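Local structure of odorant binding protein, antennal (Anopheles gambiae, 3R1P) at residues 94-99 with 103-108; 18-23 with 54-59; 47-52 with 122-127. The protein probably binds odorant molecules and here holds a palmitic acid within its all-helical fold. All blocks are in the same frame, centred on the assembly; numbering follows the deposited sequence.

How the contacts relate
Taken together, the three contacts illustrate how a small helical carrier is built around its ligand. Helix 44-56 is the common element: it supplies one side of contacts 2 and 3, and packs against helix 99-110 of contact 1 through V107 CG2 and F54 CZ, 3.6 Å apart. Contacts 2 and 3 have centres 8 Å apart and are joined covalently, C21 SG lying 2.0 Å from C52 SG. Contact 1 lies 15 to 16 Å from both, centre to centre. All three approach the palmitic acid: at the nearest atoms the L124 side chain is about 4 Å and that of C21 about 9 Å from it, while V107 CG1 touches its CE at 3.6 Å.

Contact 1: residues 94-99 with 103-108; sequences IVTPDK and AYETVK. With PLM (palmitic acid), chain G.
The loop passes the helix at I94, whose CA is 6.2 Å from T106 CA, whereas K99 and A103, with CA atoms 6.4 Å apart, belong to successive turns of helix 99-110 itself. K99 O accepts the A103 amide N at 3.2 Å, an i to i+4 bond at the beginning of the helix. The side chain of E105 spans the space between loop and helix. Its CG stands anti to the carbonyl carbon (chi1 -74°) and the chain beyond is extended, which lays the carboxylate against the methyl of T96. T96 CG2 meets E105 OE1 and OE2 at the same 3.6 Å, so the methyl faces the carboxylate as a whole. I94 slants across the same glutamate: its CG2 lies between E105 CB and E105 OE1, 3.7 Å from the latter, while its CD1 reaches on to E105 O. A water ties the backbone to the helix beside these side-chain contacts, donating to I94 O at 2.7 Å and to T106 OG1 at 3.1 Å; T106 OG1 is also bonded to T102 O. Within the loop, T96 OG1 accepts the D98 amide N, forming an ST turn, and bonds to T102 OG1 as well. D98 is the N-cap that leads the loop into the helix, its OD2 receiving E101 N. Around this end of the fold, I94 also touches C109, K99 and A103 lean on H51 and F54 of helix 44-56, and V107, on the inward side, meets that helix and brings its CG1 to 3.6 Å from CE of the palmitic acid.

Contact 2: residues 18-23 with 54-59; sequences HEICIA and FDKIDV
I20 and C21 of helix 11-25 meet a single partner, K56, at the last turn of helix 44-56. All of the direct contact is van der Waals. I20 CG2 comes up to K56 CE at 3.9 Å, the two side chains crossing at about a right angle, so that the methyl of one abuts the far end of the other's hydrocarbon chain. Nearer the backbone, C21 SG lies 4.1 Å from K56 CG. The lysine can serve both neighbours because its first torsion (chi1 -63°) sets CG beside the sulfur, and the bend at the second (chi2 -68°) then turns the extended remainder so that CE reaches I20. The alpha carbons of C21 and K56 are 8.7 Å apart, a spacing bridged by side chains alone, with no hydrogen bond between the segments.

The covalent element lies right beside this packing: the same C21 sulfur is tied to C52, one turn back along helix 44-56, in one of the disulfides that characterise the PBP/GOBP fold. As for charge, K56 NZ also forms a long, weak ion pair with E24, on the same helix as I20 and C21.

Backbone hydrogen bonds shape the end of the second helix. D58, with phi of 64°, leaves it in a Schellman motif: V59 N returns to F54 O at 3.0 Å and D58 N to D55 O at 3.2 Å. V59 then pairs through its backbone with L68.

Among the neighbouring helices, K56 and I57 also rest on L17 of helix 11-25, F54 turns its ring toward A103 and V107 of helix 99-110, and on the far flank H18 and I22 pack against helix 29-32.

Contact 3: residues 47-52 with 122-127; sequences KCYIHC and HLLVLE
Y49 of helix 44-56 reaches L124 and V125 near the C-terminal end of helix 114-125, a buried meeting inside the all-helical PBP/GOBP fold. The first two residues of segment 122-127 continue that helix, and the contact opens at the third.

L124 carries the main part of it. Y49 CG lies anti to the backbone N (chi1 166°), which carries the ring away from its own helix toward helix 114-125 until the phenol oxygen arrives at the leucine. There Y49 OH rests 3.9 Å from L124 CB and 3.9 Å from L124 CD2, with CG and CD1 slightly further off. The oxygen is thus set against the whole length of the branched side chain, the two residues slanting across each other. Its polar need is met elsewhere: Y49 OH is hydrogen-bonded to H18 ND1 on helix 11-25, which fixes where the phenol ends. L124 meanwhile lines the ligand site, its side chain coming to about 4 Å from the palmitic acid at the nearest atoms. One leucine therefore lies between the phenol oxygen of Y49 and the fatty-acid chain.

V125 follows as a lesser partner, its CG2 lying 4.4 Å from Y49 OH, while it also touches E29 of helix 29-32.

With L126 the backbone departs from helical angles. Lysines of helix 11-25 gather the carbonyls left at this helix end: K15 NZ bonds to L124 O and L126 O, and K11 NZ to L123 O and L126 O. E127 closes the chain with its terminal carboxylate. The last backbone turn before it is held by L126 N, 3.2 Å from H122 O.

Contact 1: residues 94-99 with 103-108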
loop_
_atom_site.group_PDB
_atom_site.type_symbol
_atom_site.label_atom_id
_atom_site.label_comp_id
_atom_site.label_asym_id
_atom_site.label_seq_id
_atom_site.Cartn_x
_atom_site.Cartn_y
_atom_site.Cartn_z
ATOM N N ILE A 94 4.309 -0.812 13.221
ATOM C CA ILE A 94 3.869 -2.189 13.014
ATOM C C ILE A 94 4.987 -2.935 12.290
ATOM O O ILE A 94 5.419 -2.505 11.215
ATOM C CB ILE A 94 2.522 -2.244 12.235
ATOM C CG1 ILE A 94 1.346 -1.646 13.068
ATOM C CG2 ILE A 94 2.218 -3.670 11.728
ATOM C CD1 ILE A 94 0.086 -1.371 12.275
ATOM N N VAL A 95 5.458 -4.039 12.873
ATOM C CA VAL A 95 6.493 -4.870 12.259
ATOM C C VAL A 95 6.091 -6.328 12.453
ATOM O O VAL A 95 5.812 -6.727 13.580
ATOM C CB VAL A 95 7.942 -4.614 12.801
ATOM C CG1 VAL A 95 8.952 -5.560 12.144
ATOM C CG2 VAL A 95 8.386 -3.167 12.615
ATOM N N THR A 96 6.082 -7.113 11.370
ATOM C CA THR A 96 5.754 -8.548 11.391
ATOM C C THR A 96 6.948 -9.307 10.767
ATOM O O THR A 96 7.787 -8.668 10.120
ATOM C CB THR A 96 4.445 -8.860 10.602
ATOM O OG1 THR A 96 4.739 -8.985 9.208
ATOM C CG2 THR A 96 3.303 -7.872 10.854
ATOM N N PRO A 97 7.031 -10.655 10.885
ATOM C CA PRO A 97 8.131 -11.377 10.221
ATOM C C PRO A 97 8.021 -11.399 8.682
ATOM O O PRO A 97 8.969 -11.837 8.025
ATOM C CB PRO A 97 8.021 -12.805 10.788
ATOM C CG PRO A 97 7.032 -12.734 11.913
ATOM C CD PRO A 97 6.133 -11.593 11.592
ATOM N N ASP A 98 6.888 -10.928 8.108
ATOM C CA ASP A 98 6.674 -10.906 6.663
ATOM C C ASP A 98 6.439 -9.488 6.139
ATOM O O ASP A 98 5.532 -8.809 6.616
ATOM C CB ASP A 98 5.530 -11.842 6.285
ATOM C CG ASP A 98 5.355 -12.035 4.793
ATOM O OD1 ASP A 98 5.796 -13.083 4.277
ATOM O OD2 ASP A 98 4.796 -11.135 4.141
ATOM N N LYS A 99 7.264 -9.052 5.148
ATOM C CA LYS A 99 7.223 -7.714 4.544
ATOM C C LYS A 99 5.835 -7.376 3.976
ATOM O O LYS A 99 5.366 -6.249 4.111
ATOM C CB LYS A 99 8.282 -7.582 3.431
ATOM C CG LYS A 99 9.715 -7.623 3.923
ATOM C CD LYS A 99 10.695 -7.288 2.792
ATOM C CE LYS A 99 12.082 -6.969 3.325
ATOM N NZ LYS A 99 12.748 -8.154 3.931
ATOM N N ALA A 103 3.147 -4.453 5.456
ATOM C CA ALA A 103 2.551 -3.402 4.620
ATOM C C ALA A 103 1.028 -3.432 4.677
ATOM O O ALA A 103 0.401 -2.369 4.802
ATOM C CB ALA A 103 3.024 -3.528 3.181
ATOM N N TYR A 104 0.440 -4.645 4.598
ATOM C CA TYR A 104 -1.003 -4.829 4.704
ATOM C C TYR A 104 -1.535 -4.323 6.053
ATOM O O TYR A 104 -2.495 -3.546 6.072
ATOM C CB TYR A 104 -1.388 -6.304 4.484
ATOM C CG TYR A 104 -2.842 -6.587 4.794
ATOM C CD1 TYR A 104 -3.852 -6.240 3.891
ATOM C CD2 TYR A 104 -3.216 -7.186 5.993
ATOM C CE1 TYR A 104 -5.195 -6.482 4.181
ATOM C CE2 TYR A 104 -4.555 -7.429 6.293
ATOM C CZ TYR A 104 -5.539 -7.085 5.381
ATOM O OH TYR A 104 -6.858 -7.311 5.686
ATOM N N GLU A 105 -0.934 -4.779 7.166
ATOM C CA GLU A 105 -1.345 -4.385 8.515
ATOM C C GLU A 105 -1.212 -2.883 8.745
ATOM O O GLU A 105 -2.042 -2.301 9.444
ATOM C CB GLU A 105 -0.578 -5.155 9.589
ATOM C CG GLU A 105 -0.998 -6.608 9.745
ATOM C CD GLU A 105 -0.354 -7.324 10.923
ATOM O OE1 GLU A 105 0.037 -6.650 11.905
ATOM O OE2 GLU A 105 -0.266 -8.573 10.873
ATOM N N THR A 106 -0.181 -2.254 8.154
ATOM C CA THR A 106 0.025 -0.803 8.288
ATOM C C THR A 106 -1.144 -0.048 7.604
ATOM O O THR A 106 -1.704 0.874 8.199
ATOM C CB THR A 106 1.423 -0.386 7.763
ATOM O OG1 THR A 106 2.437 -1.079 8.488
ATOM C CG2 THR A 106 1.665 1.122 7.848
ATOM N N VAL A 107 -1.505 -0.453 6.363
ATOM C CA VAL A 107 -2.609 0.149 5.595
ATOM C C VAL A 107 -3.950 -0.037 6.333
ATOM O O VAL A 107 -4.702 0.928 6.474
ATOM C CB VAL A 107 -2.634 -0.337 4.125
ATOM C CG1 VAL A 107 -3.912 0.082 3.396
ATOM C CG2 VAL A 107 -1.416 0.188 3.384
ATOM N N LYS A 108 -4.206 -1.253 6.845
ATOM C CA LYS A 108 -5.413 -1.572 7.631
ATOM C C LYS A 108 -5.546 -0.651 8.842
ATOM O O LYS A 108 -6.632 -0.148 9.114
ATOM C CB LYS A 108 -5.389 -3.044 8.087
ATOM C CG LYS A 108 -5.776 -4.034 6.986
ATOM C CD LYS A 108 -7.238 -3.903 6.480
ATOM C CE LYS A 108 -8.302 -4.291 7.498
ATOM N NZ LYS A 108 -8.253 -5.741 7.865
HETATM C C1 PLM G . 3.762 10.900 -6.479
HETATM O O1 PLM G . 3.822 11.969 -7.127
HETATM O O2 PLM G . 4.783 10.369 -5.985
HETATM C C2 PLM G . 2.402 10.247 -6.298
HETATM C C3 PLM G . 2.477 8.914 -5.545
HETATM C C4 PLM G . 1.142 8.527 -4.905
HETATM C C5 PLM G . 1.026 7.014 -4.707
HETATM C C6 PLM G . 0.494 6.640 -3.323
HETATM C C7 PLM G . 0.732 5.163 -3.004
HETATM C C8 PLM G . 0.420 4.842 -1.545
HETATM C C9 PLM G . -0.386 3.554 -1.394
HETATM C CA PLM G . -1.005 3.457 -0.001
HETATM C CB PLM G . -1.993 2.300 0.104
HETATM C CC PLM G . -3.362 2.702 -0.434
HETATM C CD PLM G . -4.502 2.006 0.308
HETATM C CE PLM G . -4.740 0.551 -0.105
HETATM C CF PLM G . -4.074 0.141 -1.418
HETATM C CG PLM G . -4.895 0.573 -2.615
HETATM O O HOH W 1 4.787 -0.050 10.167
#

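Contact 2: residues 18-23 with 54-59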
loop_
_atom_site.group_PDB
_atom_site.type_symbol
_atom_site.label_atom_id
_atom_site.label_comp_id
_atom_site.label_asym_id
_atom_site.label_seq_id
_atom_site.Cartn_x
_atom_site.Cartn_y
_atom_site.Cartn_z
ATOM N N HIS A 18 1.984 1.566 -10.194
ATOM C CA HIS A 18 1.024 0.455 -10.250
ATOM C C HIS A 18 1.482 -0.731 -11.123
ATOM O O HIS A 18 1.317 -1.889 -10.719
ATOM C CB HIS A 18 -0.338 0.992 -10.733
ATOM C CG HIS A 18 -1.373 -0.062 -10.971
ATOM N ND1 HIS A 18 -1.999 -0.703 -9.924
ATOM C CD2 HIS A 18 -1.872 -0.532 -12.137
ATOM C CE1 HIS A 18 -2.845 -1.555 -10.480
ATOM N NE2 HIS A 18 -2.810 -1.479 -11.808
ATOM N N GLU A 19 2.004 -0.437 -12.337
ATOM C CA GLU A 19 2.467 -1.435 -13.309
ATOM C C GLU A 19 3.675 -2.250 -12.848
ATOM O O GLU A 19 3.704 -3.463 -13.073
ATOM C CB GLU A 19 2.698 -0.796 -14.688
ATOM C CG GLU A 19 1.403 -0.386 -15.377
ATOM C CD GLU A 19 1.267 -0.661 -16.865
ATOM O OE1 GLU A 19 2.243 -1.124 -17.504
ATOM O OE2 GLU A 19 0.174 -0.375 -17.403
ATOM N N ILE A 20 4.644 -1.607 -12.179
ATOM C CA ILE A 20 5.827 -2.305 -11.649
ATOM C C ILE A 20 5.438 -3.266 -10.524
ATOM O O ILE A 20 5.867 -4.423 -10.522
ATOM C CB ILE A 20 6.942 -1.311 -11.242
ATOM C CG1 ILE A 20 7.575 -0.694 -12.491
ATOM C CG2 ILE A 20 8.024 -1.966 -10.349
ATOM C CD1 ILE A 20 8.022 0.648 -12.297
ATOM N N CYS A 21 4.595 -2.793 -9.593
ATOM C CA CYS A 21 4.173 -3.593 -8.457
ATOM C C CYS A 21 3.241 -4.751 -8.730
ATOM O O CYS A 21 3.278 -5.740 -7.995
ATOM C CB CYS A 21 3.741 -2.714 -7.293
ATOM S SG CYS A 21 5.082 -1.666 -6.679
ATOM N N ILE A 22 2.493 -4.687 -9.850
ATOM C CA ILE A 22 1.667 -5.803 -10.319
ATOM C C ILE A 22 2.637 -6.916 -10.750
ATOM O O ILE A 22 2.447 -8.082 -10.381
ATOM C CB ILE A 22 0.738 -5.366 -11.498
ATOM C CG1 ILE A 22 -0.565 -4.763 -10.961
ATOM C CG2 ILE A 22 0.456 -6.529 -12.487
ATOM C CD1 ILE A 22 -1.741 -4.653 -11.964
ATOM N N ALA A 23 3.680 -6.530 -11.523
ATOM C CA ALA A 23 4.699 -7.426 -12.074
ATOM C C ALA A 23 5.537 -8.097 -10.991
ATOM O O ALA A 23 5.740 -9.310 -11.052
ATOM C CB ALA A 23 5.593 -6.671 -13.050
ATOM N N PHE A 54 5.370 0.776 -1.082
ATOM C CA PHE A 54 6.141 1.413 -0.012
ATOM C C PHE A 54 7.644 1.364 -0.302
ATOM O O PHE A 54 8.337 2.362 -0.106
ATOM C CB PHE A 54 5.807 0.790 1.346
ATOM C CG PHE A 54 4.412 1.072 1.852
ATOM C CD1 PHE A 54 3.723 0.127 2.601
ATOM C CD2 PHE A 54 3.798 2.298 1.607
ATOM C CE1 PHE A 54 2.457 0.409 3.110
ATOM C CE2 PHE A 54 2.523 2.570 2.099
ATOM C CZ PHE A 54 1.860 1.623 2.841
ATOM N N ASP A 55 8.125 0.223 -0.797
ATOM C CA ASP A 55 9.526 0.039 -1.179
ATOM C C ASP A 55 9.931 1.006 -2.316
ATOM O O ASP A 55 10.985 1.622 -2.216
ATOM C CB ASP A 55 9.783 -1.426 -1.577
ATOM C CG ASP A 55 11.220 -1.691 -1.977
ATOM O OD1 ASP A 55 11.478 -1.840 -3.189
ATOM O OD2 ASP A 55 12.092 -1.698 -1.083
ATOM N N LYS A 56 9.090 1.166 -3.369
ATOM C CA LYS A 56 9.409 2.055 -4.507
ATOM C C LYS A 56 9.427 3.531 -4.160
ATOM O O LYS A 56 10.222 4.281 -4.733
ATOM C CB LYS A 56 8.505 1.800 -5.726
ATOM C CG LYS A 56 8.652 0.412 -6.334
ATOM C CD LYS A 56 9.999 0.191 -6.997
ATOM C CE LYS A 56 10.230 -1.276 -7.256
ATOM N NZ LYS A 56 11.566 -1.518 -7.857
ATOM N N ILE A 57 8.567 3.952 -3.226
ATOM C CA ILE A 57 8.541 5.354 -2.793
ATOM C C ILE A 57 9.528 5.616 -1.639
ATOM O O ILE A 57 9.616 6.740 -1.135
ATOM C CB ILE A 57 7.117 5.921 -2.559
ATOM C CG1 ILE A 57 6.404 5.192 -1.395
ATOM C CG2 ILE A 57 6.297 5.911 -3.867
ATOM C CD1 ILE A 57 5.083 5.768 -0.982
ATOM N N ASP A 58 10.275 4.562 -1.248
ATOM C CA ASP A 58 11.341 4.570 -0.237
ATOM C C ASP A 58 10.883 4.916 1.203
ATOM O O ASP A 58 11.580 5.635 1.928
ATOM C CB ASP A 58 12.528 5.423 -0.738
ATOM C CG ASP A 58 13.875 5.158 -0.103
ATOM O OD1 ASP A 58 14.140 3.991 0.284
ATOM O OD2 ASP A 58 14.686 6.090 -0.050
ATOM N N VAL A 59 9.719 4.376 1.619
ATOM C CA VAL A 59 9.159 4.605 2.957
ATOM C C VAL A 59 9.252 3.377 3.872
ATOM O O VAL A 59 8.609 3.342 4.923
ATOM C CB VAL A 59 7.754 5.281 2.984
ATOM C CG1 VAL A 59 7.790 6.684 2.377
ATOM C CG2 VAL A 59 6.683 4.407 2.329
#

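Contact 3: residues 47-52 with 122-127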
loop_
_atom_site.group_PDB
_atom_site.type_symbol
_atom_site.label_atom_id
_atom_site.label_comp_id
_atom_site.label_asym_id
_atom_site.label_seq_id
_atom_site.Cartn_x
_atom_site.Cartn_y
_atom_site.Cartn_z
ATOM N N LYS A 47 -1.173 -8.180 -0.929
ATOM C CA LYS A 47 -0.478 -7.669 0.268
ATOM C C LYS A 47 0.962 -7.333 -0.104
ATOM O O LYS A 47 1.489 -6.330 0.375
ATOM C CB LYS A 47 -0.514 -8.685 1.416
ATOM C CG LYS A 47 -1.912 -8.915 1.976
ATOM C CD LYS A 47 -1.876 -9.887 3.120
ATOM C CE LYS A 47 -3.233 -10.040 3.754
ATOM N NZ LYS A 47 -3.161 -10.886 4.969
ATOM N N CYS A 48 1.578 -8.144 -1.011
ATOM C CA CYS A 48 2.929 -7.901 -1.523
ATOM C C CYS A 48 2.970 -6.708 -2.460
ATOM O O CYS A 48 3.977 -5.992 -2.471
ATOM C CB CYS A 48 3.528 -9.154 -2.154
ATOM S SG CYS A 48 3.862 -10.487 -0.974
ATOM N N TYR A 49 1.853 -6.441 -3.202
ATOM C CA TYR A 49 1.725 -5.273 -4.081
ATOM C C TYR A 49 1.872 -3.988 -3.235
ATOM O O TYR A 49 2.552 -3.051 -3.647
ATOM C CB TYR A 49 0.367 -5.310 -4.840
ATOM C CG TYR A 49 -0.016 -4.004 -5.505
ATOM C CD1 TYR A 49 0.347 -3.735 -6.821
ATOM C CD2 TYR A 49 -0.765 -3.043 -4.826
ATOM C CE1 TYR A 49 0.014 -2.523 -7.432
ATOM C CE2 TYR A 49 -1.122 -1.840 -5.434
ATOM C CZ TYR A 49 -0.729 -1.580 -6.735
ATOM O OH TYR A 49 -1.071 -0.383 -7.321
ATOM N N ILE A 50 1.230 -3.967 -2.052
ATOM C CA ILE A 50 1.281 -2.848 -1.107
ATOM C C ILE A 50 2.724 -2.641 -0.621
ATOM O O ILE A 50 3.190 -1.490 -0.621
ATOM C CB ILE A 50 0.283 -3.023 0.063
ATOM C CG1 ILE A 50 -1.165 -3.252 -0.460
ATOM C CG2 ILE A 50 0.370 -1.817 1.016
ATOM C CD1 ILE A 50 -2.207 -3.700 0.619
ATOM N N HIS A 51 3.425 -3.741 -0.234
ATOM C CA HIS A 51 4.835 -3.661 0.193
ATOM C C HIS A 51 5.657 -3.051 -0.928
ATOM O O HIS A 51 6.453 -2.145 -0.672
ATOM C CB HIS A 51 5.430 -5.022 0.616
ATOM C CG HIS A 51 6.925 -4.953 0.760
ATOM N ND1 HIS A 51 7.765 -5.454 -0.220
ATOM C CD2 HIS A 51 7.671 -4.291 1.675
ATOM C CE1 HIS A 51 8.993 -5.156 0.175
ATOM N NE2 HIS A 51 8.984 -4.457 1.314
ATOM N N CYS A 52 5.425 -3.517 -2.181
ATOM C CA CYS A 52 6.112 -2.995 -3.349
ATOM C C CYS A 52 5.959 -1.470 -3.485
ATOM O O CYS A 52 6.954 -0.795 -3.747
ATOM C CB CYS A 52 5.678 -3.729 -4.613
ATOM S SG CYS A 52 6.437 -3.085 -6.121
ATOM N N HIS A 122 -8.564 4.522 -6.912
ATOM C CA HIS A 122 -8.817 5.192 -8.187
ATOM C C HIS A 122 -7.530 5.729 -8.834
ATOM O O HIS A 122 -7.321 5.540 -10.031
ATOM C CB HIS A 122 -9.813 6.347 -8.006
ATOM C CG HIS A 122 -11.220 5.918 -7.698
ATOM N ND1 HIS A 122 -12.179 6.846 -7.341
ATOM C CD2 HIS A 122 -11.778 4.684 -7.676
ATOM C CE1 HIS A 122 -13.293 6.157 -7.149
ATOM N NE2 HIS A 122 -13.098 4.850 -7.329
ATOM N N LEU A 123 -6.685 6.406 -8.037
ATOM C CA LEU A 123 -5.435 7.024 -8.492
ATOM C C LEU A 123 -4.466 6.021 -9.114
ATOM O O LEU A 123 -3.902 6.287 -10.179
ATOM C CB LEU A 123 -4.758 7.767 -7.318
ATOM C CG LEU A 123 -3.414 8.440 -7.623
ATOM C CD1 LEU A 123 -3.590 9.646 -8.544
ATOM C CD2 LEU A 123 -2.692 8.826 -6.353
ATOM N N LEU A 124 -4.285 4.881 -8.450
ATOM C CA LEU A 124 -3.347 3.842 -8.854
ATOM C C LEU A 124 -3.956 2.874 -9.893
ATOM O O LEU A 124 -3.254 2.557 -10.874
ATOM C CB LEU A 124 -2.980 2.989 -7.625
ATOM C CG LEU A 124 -2.060 3.626 -6.602
ATOM C CD1 LEU A 124 -2.255 3.004 -5.231
ATOM C CD2 LEU A 124 -0.593 3.526 -7.043
ATOM N N VAL A 125 -5.170 2.404 -9.602
ATOM C CA VAL A 125 -5.778 1.306 -10.352
ATOM C C VAL A 125 -6.608 1.659 -11.604
ATOM O O VAL A 125 -6.530 0.899 -12.557
ATOM C CB VAL A 125 -6.388 0.276 -9.353
ATOM C CG1 VAL A 125 -6.761 -1.013 -10.035
ATOM C CG2 VAL A 125 -5.406 -0.006 -8.187
ATOM N N LEU A 126 -7.340 2.781 -11.668
ATOM C CA LEU A 126 -8.112 3.089 -12.882
ATOM C C LEU A 126 -7.270 3.848 -13.914
ATOM O O LEU A 126 -6.186 4.345 -13.588
ATOM C CB LEU A 126 -9.404 3.873 -12.562
ATOM C CG LEU A 126 -10.338 3.292 -11.521
ATOM C CD1 LEU A 126 -11.440 4.250 -11.194
ATOM C CD2 LEU A 126 -10.874 1.922 -11.920
ATOM N N GLU A 127 -7.798 3.957 -15.160
ATOM C CA GLU A 127 -7.148 4.668 -16.266
ATOM C C GLU A 127 -7.048 6.178 -15.972
ATOM O O GLU A 127 -6.084 6.821 -16.440
ATOM C CB GLU A 127 -7.942 4.479 -17.568
ATOM C CG GLU A 127 -7.867 3.095 -18.180
ATOM C CD GLU A 127 -8.633 2.946 -19.485
ATOM O OE1 GLU A 127 -8.724 3.934 -20.252
ATOM O OE2 GLU A 127 -9.129 1.827 -19.755
ATOM O OXT GLU A 127 -7.947 6.719 -15.289
#